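Local atomic coordinates of acetylxylan esterase / glucomannan deacetylase (Cellvibrio japonicus, PDB entry 2W9X), a protein that removes acetyl groups from plant cell-wall polysaccharides, acting on acetylated xylan and, with a large preference, on acetylated glucomannan. Residues I202-N207 and E263-D268; S214-Y219 and V274-Q279. All blocks are in the same frame, centred on the assembly; numbering follows the deposited sequence.

In the fold
Both interactions clamp the region that follows strand 191-196 against helix 262-283 of the SGNH-type hydrolase domain, at two levels of the same helix with centres about 13 Å apart. Interaction 1 uses the first turns of the helix and the irregular loop 202-207, close to the probable oxyanion site; three of its four touching residues, Val203, Arg204 and Leu265, are buried, and it mixes alkyl contacts with charged groups held by outside partners. Interaction 2, farther along and nearer the centre of the chain, joins the short helix 215-218 through aromatic and CH-pi packing and is partly buried. The two meet where Ile202 O lies 3.3 Å from Leu216 CD2.

Interaction 1: residues I202-N207 and E263-D268; sequences IVRNYN and EALHAD
Leu265 lays its branch across the chain of Arg204, and their closest contacts are between alkyl carbons: the methyl Leu265 CD1 sits 3.6 Å from Arg204 CD and also touches Arg204 CB, while Leu265 CD2 reaches the same methylene CD from 3.9 Å and lies obliquely by the guanidinium. The arginine chain is extended from CG to NE, with CG anti to the backbone N (chi1 -177°), which carries its hydrocarbon part past the leucine branch before the charge begins. Val203 completes this apolar patch, its CG2 lying 4.1 Å from Leu265 CD1 as the two side chains run in opposite senses.

The second set of contacts puts Val203 against Asp268. Asp268 OD2 rests against the isopropyl group of Val203, 3.6 Å from CG1 and 3.7 Å from CB, and the backbone oxygen Asp268 O is also 3.6 Å from Val203 CG1. OD2 has its polar partners beyond the two segments, in a salt bridge with Arg258 and a hydrogen bond from Trp259 NE1, so the valine lines the flank of a carboxylate already fixed by two donors.

No hydrogen bond joins the segments. Arg204 NE forms a salt bridge with Glu257, and Asp248 holds the loop backbone by accepting from the N atoms of Ile202, Val203 and Arg204. With the Arg204 side chain about 7 Å from that of Asn247, which like Gly199 is probably a transition-state stabilizer, the arrangement is consistent with a second shell around the oxyanion hole of an SGNH (GDSL-like) esterase.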
loop_
_atom_site.group_PDB
_atom_site.type_symbol
_atom_site.label_atom_id
_atom_site.label_comp_id
_atom_site.label_asym_id
_atom_site.label_seq_id
_atom_site.Cartn_x
_atom_site.Cartn_y
_atom_site.Cartn_z
ATOM N N ILE B 202 -17.976 -8.106 -4.622
ATOM C CA ILE B 202 -17.218 -9.325 -4.227
ATOM C C ILE B 202 -18.122 -10.535 -3.965
ATOM O O ILE B 202 -17.883 -11.628 -4.506
ATOM C CB ILE B 202 -16.319 -9.048 -2.974
ATOM C CG1 ILE B 202 -15.223 -8.031 -3.315
ATOM C CG2 ILE B 202 -15.740 -10.347 -2.360
ATOM C CD1 ILE B 202 -14.239 -8.466 -4.384
ATOM N N VAL B 203 -19.146 -10.353 -3.121
ATOM C CA VAL B 203 -20.102 -11.432 -2.813
ATOM C C VAL B 203 -21.539 -10.966 -2.993
ATOM O O VAL B 203 -22.435 -11.775 -3.275
ATOM C CB VAL B 203 -19.957 -12.013 -1.350
ATOM C CG1 VAL B 203 -18.653 -12.813 -1.184
ATOM C CG2 VAL B 203 -20.089 -10.919 -0.277
ATOM N N ARG B 204 -21.745 -9.663 -2.808
ATOM C CA ARG B 204 -23.098 -9.085 -2.789
ATOM C C ARG B 204 -23.185 -7.973 -3.830
ATOM O O ARG B 204 -22.317 -7.120 -3.899
ATOM C CB ARG B 204 -23.447 -8.564 -1.387
ATOM C CG ARG B 204 -24.861 -8.004 -1.262
ATOM C CD ARG B 204 -25.129 -7.581 0.159
ATOM N NE ARG B 204 -26.517 -7.170 0.264
ATOM C CZ ARG B 204 -26.924 -5.910 0.381
ATOM N NH1 ARG B 204 -26.036 -4.928 0.469
ATOM N NH2 ARG B 204 -28.234 -5.643 0.433
ATOM N N ASN B 205 -24.225 -7.991 -4.661
ATOM C CA ASN B 205 -24.363 -6.977 -5.720
ATOM C C ASN B 205 -25.330 -5.872 -5.289
ATOM O O ASN B 205 -25.930 -5.981 -4.220
ATOM C CB ASN B 205 -24.829 -7.663 -7.011
ATOM C CG ASN B 205 -23.982 -8.881 -7.357
ATOM O OD1 ASN B 205 -22.750 -8.807 -7.372
ATOM N ND2 ASN B 205 -24.636 -9.998 -7.653
ATOM N N TYR B 206 -25.512 -4.837 -6.118
ATOM C CA TYR B 206 -26.387 -3.720 -5.745
ATOM C C TYR B 206 -27.749 -4.152 -5.181
ATOM O O TYR B 206 -28.526 -4.836 -5.856
ATOM C CB TYR B 206 -26.623 -2.731 -6.889
ATOM C CG TYR B 206 -27.466 -1.575 -6.407
ATOM C CD1 TYR B 206 -26.940 -0.648 -5.511
ATOM C CD2 TYR B 206 -28.796 -1.426 -6.806
ATOM C CE1 TYR B 206 -27.705 0.410 -5.045
ATOM C CE2 TYR B 206 -29.570 -0.357 -6.340
ATOM C CZ TYR B 206 -29.012 0.541 -5.444
ATOM O OH TYR B 206 -29.744 1.610 -4.953
ATOM N N ASN B 207 -28.030 -3.724 -3.950
ATOM C CA ASN B 207 -29.266 -4.082 -3.242
ATOM C C ASN B 207 -29.621 -5.583 -3.261
ATOM O O ASN B 207 -30.807 -5.964 -3.305
ATOM C CB ASN B 207 -30.450 -3.217 -3.716
ATOM C CG ASN B 207 -31.668 -3.365 -2.815
ATOM O OD1 ASN B 207 -31.543 -3.473 -1.583
ATOM N ND2 ASN B 207 -32.847 -3.415 -3.421
ATOM N N GLU B 263 -22.363 -8.459 10.211
ATOM C CA GLU B 263 -21.077 -9.100 10.505
ATOM C C GLU B 263 -20.864 -10.272 9.549
ATOM O O GLU B 263 -19.750 -10.488 9.078
ATOM C CB GLU B 263 -21.000 -9.559 11.973
ATOM C CG GLU B 263 -20.965 -8.421 13.000
ATOM C CD GLU B 263 -22.231 -7.546 13.007
ATOM O OE1 GLU B 263 -23.362 -8.095 12.935
ATOM O OE2 GLU B 263 -22.079 -6.295 13.085
ATOM N N ALA B 264 -21.944 -11.012 9.247
ATOM C CA ALA B 264 -21.876 -12.133 8.297
ATOM C C ALA B 264 -21.429 -11.696 6.913
ATOM O O ALA B 264 -20.622 -12.376 6.269
ATOM C CB ALA B 264 -23.216 -12.877 8.210
ATOM N N LEU B 265 -21.974 -10.568 6.459
ATOM C CA LEU B 265 -21.627 -9.994 5.178
ATOM C C LEU B 265 -20.150 -9.574 5.148
ATOM O O LEU B 265 -19.432 -9.887 4.189
ATOM C CB LEU B 265 -22.561 -8.810 4.869
ATOM C CG LEU B 265 -22.364 -8.041 3.543
ATOM C CD1 LEU B 265 -22.560 -8.940 2.317
ATOM C CD2 LEU B 265 -23.288 -6.822 3.464
ATOM N N HIS B 266 -19.705 -8.857 6.185
ATOM C CA HIS B 266 -18.286 -8.480 6.328
ATOM C C HIS B 266 -17.365 -9.677 6.242
ATOM O O HIS B 266 -16.379 -9.651 5.499
ATOM C CB HIS B 266 -17.997 -7.760 7.657
ATOM C CG HIS B 266 -18.712 -6.450 7.814
ATOM N ND1 HIS B 266 -18.981 -5.899 9.049
ATOM C CD2 HIS B 266 -19.217 -5.589 6.898
ATOM C CE1 HIS B 266 -19.630 -4.758 8.886
ATOM N NE2 HIS B 266 -19.775 -4.543 7.591
ATOM N N ALA B 267 -17.680 -10.716 7.015
ATOM C CA ALA B 267 -16.863 -11.920 7.070
ATOM C C ALA B 267 -16.761 -12.575 5.683
ATOM O O ALA B 267 -15.676 -12.920 5.216
ATOM C CB ALA B 267 -17.435 -12.895 8.097
ATOM N N ASP B 268 -17.904 -12.712 5.021
ATOM C CA ASP B 268 -17.973 -13.372 3.721
ATOM C C ASP B 268 -17.289 -12.544 2.623
ATOM O O ASP B 268 -16.588 -13.105 1.774
ATOM C CB ASP B 268 -19.438 -13.658 3.373
ATOM C CG ASP B 268 -19.597 -14.584 2.179
ATOM O OD1 ASP B 268 -18.787 -15.519 2.026
ATOM O OD2 ASP B 268 -20.560 -14.394 1.406
#

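Interaction 2: residues S214-Y219 and V274-Q279; sequences SLLSLY and VKFVKQ
Leu216, on the short helix 215-218, faces Phe276 on the long helix 262-283, their CA atoms 7.5 Å apart and the nearest pair between the two backbones. This is helix packing within the alpha/beta/alpha SGNH hydrolase fold, beside its central parallel sheet. Ser214 is the N-cap of the short helix: its OG accepts a weak bond from Ser217 N, and Ser217 OG in return donates to Ser214 O at 3.0 Å.

Across the gap the contact centres on the Phe276 ring, which is met on a face and at an edge by two different residues. Leu216 CD1 lies over one face in a CH-pi contact, 3.8 Å from the ring centroid and 13° off the normal, and Leu216 CG follows it over the CG and CD1 side of the ring. Phe276 turns its ring toward the short helix because chi1, -176°, sets CG opposite the main-chain N, and the far rim of the ring arrives at Tyr219.

Helix 262-283 is thereby joined to strands 144-149 and 239-243, since Phe276 also touches Ile148 and Ile242. Tyr219 packs on Ile148 too, its OH is hydrogen-bonded to Glu146, and Arg35 makes a cation-pi contact with it, so the tyrosine is held at both its ring and its hydroxyl. The edge of Phe276 points at the face of Tyr219, a T-shaped pair with planes at 82°. Phe276 CZ stands 3.7 Å above the centre of the Tyr219 ring.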
loop_
_atom_site.group_PDB
_atom_site.type_symbol
_atom_site.label_atom_id
_atom_site.label_comp_id
_atom_site.label_asym_id
_atom_site.label_seq_id
_atom_site.Cartn_x
_atom_site.Cartn_y
_atom_site.Cartn_z
ATOM N N SER B 214 -21.905 -12.795 -8.623
ATOM C CA SER B 214 -21.069 -11.700 -8.141
ATOM C C SER B 214 -20.097 -11.380 -9.285
ATOM O O SER B 214 -20.072 -12.081 -10.298
ATOM C CB SER B 214 -20.286 -12.129 -6.894
ATOM O OG SER B 214 -19.372 -13.154 -7.237
ATOM N N LEU B 215 -19.282 -10.347 -9.129
ATOM C CA LEU B 215 -18.232 -10.077 -10.118
ATOM C C LEU B 215 -17.295 -11.276 -10.232
ATOM O O LEU B 215 -16.899 -11.661 -11.332
ATOM C CB LEU B 215 -17.435 -8.806 -9.769
ATOM C CG LEU B 215 -16.671 -8.085 -10.886
ATOM C CD1 LEU B 215 -15.379 -8.788 -11.313
ATOM C CD2 LEU B 215 -17.582 -7.861 -12.121
ATOM N N LEU B 216 -16.948 -11.851 -9.083
ATOM C CA LEU B 216 -16.053 -12.998 -8.988
ATOM C C LEU B 216 -16.515 -14.222 -9.822
ATOM O O LEU B 216 -15.684 -14.913 -10.400
ATOM C CB LEU B 216 -15.824 -13.374 -7.505
ATOM C CG LEU B 216 -14.699 -12.603 -6.765
ATOM C CD1 LEU B 216 -14.443 -11.260 -7.283
ATOM C CD2 LEU B 216 -14.851 -12.575 -5.250
ATOM N N SER B 217 -17.822 -14.458 -9.901
ATOM C CA SER B 217 -18.344 -15.611 -10.653
ATOM C C SER B 217 -18.368 -15.339 -12.160
ATOM O O SER B 217 -18.299 -16.257 -12.960
ATOM C CB SER B 217 -19.736 -16.027 -10.149
ATOM O OG SER B 217 -20.691 -15.034 -10.466
ATOM N N LEU B 218 -18.438 -14.060 -12.529
ATOM C CA LEU B 218 -18.402 -13.642 -13.924
ATOM C C LEU B 218 -16.976 -13.604 -14.430
ATOM O O LEU B 218 -16.720 -13.828 -15.614
ATOM C CB LEU B 218 -18.995 -12.241 -14.072
ATOM C CG LEU B 218 -20.483 -12.069 -13.738
ATOM C CD1 LEU B 218 -20.765 -10.589 -13.560
ATOM C CD2 LEU B 218 -21.350 -12.647 -14.832
ATOM N N TYR B 219 -16.060 -13.319 -13.507
ATOM C CA TYR B 219 -14.668 -13.026 -13.821
ATOM C C TYR B 219 -13.923 -14.085 -14.652
ATOM O O TYR B 219 -13.101 -13.715 -15.480
ATOM C CB TYR B 219 -13.874 -12.664 -12.554
ATOM C CG TYR B 219 -12.453 -12.281 -12.898
ATOM C CD1 TYR B 219 -12.127 -10.963 -13.283
ATOM C CD2 TYR B 219 -11.437 -13.239 -12.880
ATOM C CE1 TYR B 219 -10.827 -10.628 -13.639
ATOM C CE2 TYR B 219 -10.133 -12.907 -13.226
ATOM C CZ TYR B 219 -9.842 -11.598 -13.609
ATOM O OH TYR B 219 -8.543 -11.302 -13.950
ATOM N N VAL B 274 -10.023 -11.988 -0.223
ATOM C CA VAL B 274 -8.693 -12.565 0.032
ATOM C C VAL B 274 -8.471 -13.755 -0.895
ATOM O O VAL B 274 -7.414 -13.872 -1.534
ATOM C CB VAL B 274 -8.482 -12.957 1.531
ATOM C CG1 VAL B 274 -7.185 -13.763 1.734
ATOM C CG2 VAL B 274 -8.465 -11.697 2.414
ATOM N N LYS B 275 -9.483 -14.619 -0.990
ATOM C CA LYS B 275 -9.406 -15.826 -1.832
ATOM C C LYS B 275 -9.117 -15.448 -3.286
ATOM O O LYS B 275 -8.263 -16.060 -3.949
ATOM C CB LYS B 275 -10.722 -16.606 -1.745
ATOM C CG LYS B 275 -10.679 -18.043 -2.262
ATOM C CD LYS B 275 -12.078 -18.471 -2.683
ATOM C CE LYS B 275 -12.196 -19.966 -2.853
ATOM N NZ LYS B 275 -13.579 -20.290 -3.304
ATOM N N PHE B 276 -9.826 -14.429 -3.767
ATOM C CA PHE B 276 -9.705 -13.963 -5.160
ATOM C C PHE B 276 -8.301 -13.476 -5.528
ATOM O O PHE B 276 -7.732 -13.880 -6.543
ATOM C CB PHE B 276 -10.725 -12.847 -5.424
ATOM C CG PHE B 276 -10.753 -12.366 -6.864
ATOM C CD1 PHE B 276 -10.870 -13.280 -7.925
ATOM C CD2 PHE B 276 -10.679 -11.009 -7.154
ATOM C CE1 PHE B 276 -10.906 -12.835 -9.253
ATOM C CE2 PHE B 276 -10.716 -10.550 -8.482
ATOM C CZ PHE B 276 -10.833 -11.465 -9.525
ATOM N N VAL B 277 -7.759 -12.593 -4.697
ATOM C CA VAL B 277 -6.436 -12.031 -4.924
ATOM C C VAL B 277 -5.382 -13.145 -4.900
ATOM O O VAL B 277 -4.489 -13.169 -5.756
ATOM C CB VAL B 277 -6.110 -10.916 -3.900
ATOM C CG1 VAL B 277 -4.629 -10.512 -3.974
ATOM C CG2 VAL B 277 -7.048 -9.680 -4.105
ATOM N N LYS B 278 -5.489 -14.061 -3.931
ATOM C CA LYS B 278 -4.615 -15.254 -3.902
ATOM C C LYS B 278 -4.677 -16.077 -5.184
ATOM O O LYS B 278 -3.642 -16.495 -5.687
ATOM C CB LYS B 278 -4.912 -16.159 -2.701
ATOM C CG LYS B 278 -4.582 -15.550 -1.341
ATOM C CD LYS B 278 -4.928 -16.594 -0.293
ATOM C CE LYS B 278 -4.807 -16.044 1.099
ATOM N NZ LYS B 278 -5.161 -17.101 2.097
ATOM N N GLN B 279 -5.875 -16.288 -5.724
ATOM C CA GLN B 279 -6.017 -17.046 -6.967
ATOM C C GLN B 279 -5.331 -16.310 -8.114
ATOM O O GLN B 279 -4.599 -16.916 -8.890
ATOM C CB GLN B 279 -7.486 -17.284 -7.322
ATOM C CG GLN B 279 -8.310 -18.017 -6.262
ATOM C CD GLN B 279 -9.806 -18.131 -6.627
ATOM O OE1 GLN B 279 -10.433 -17.156 -7.071
ATOM N NE2 GLN B 279 -10.378 -19.317 -6.418
#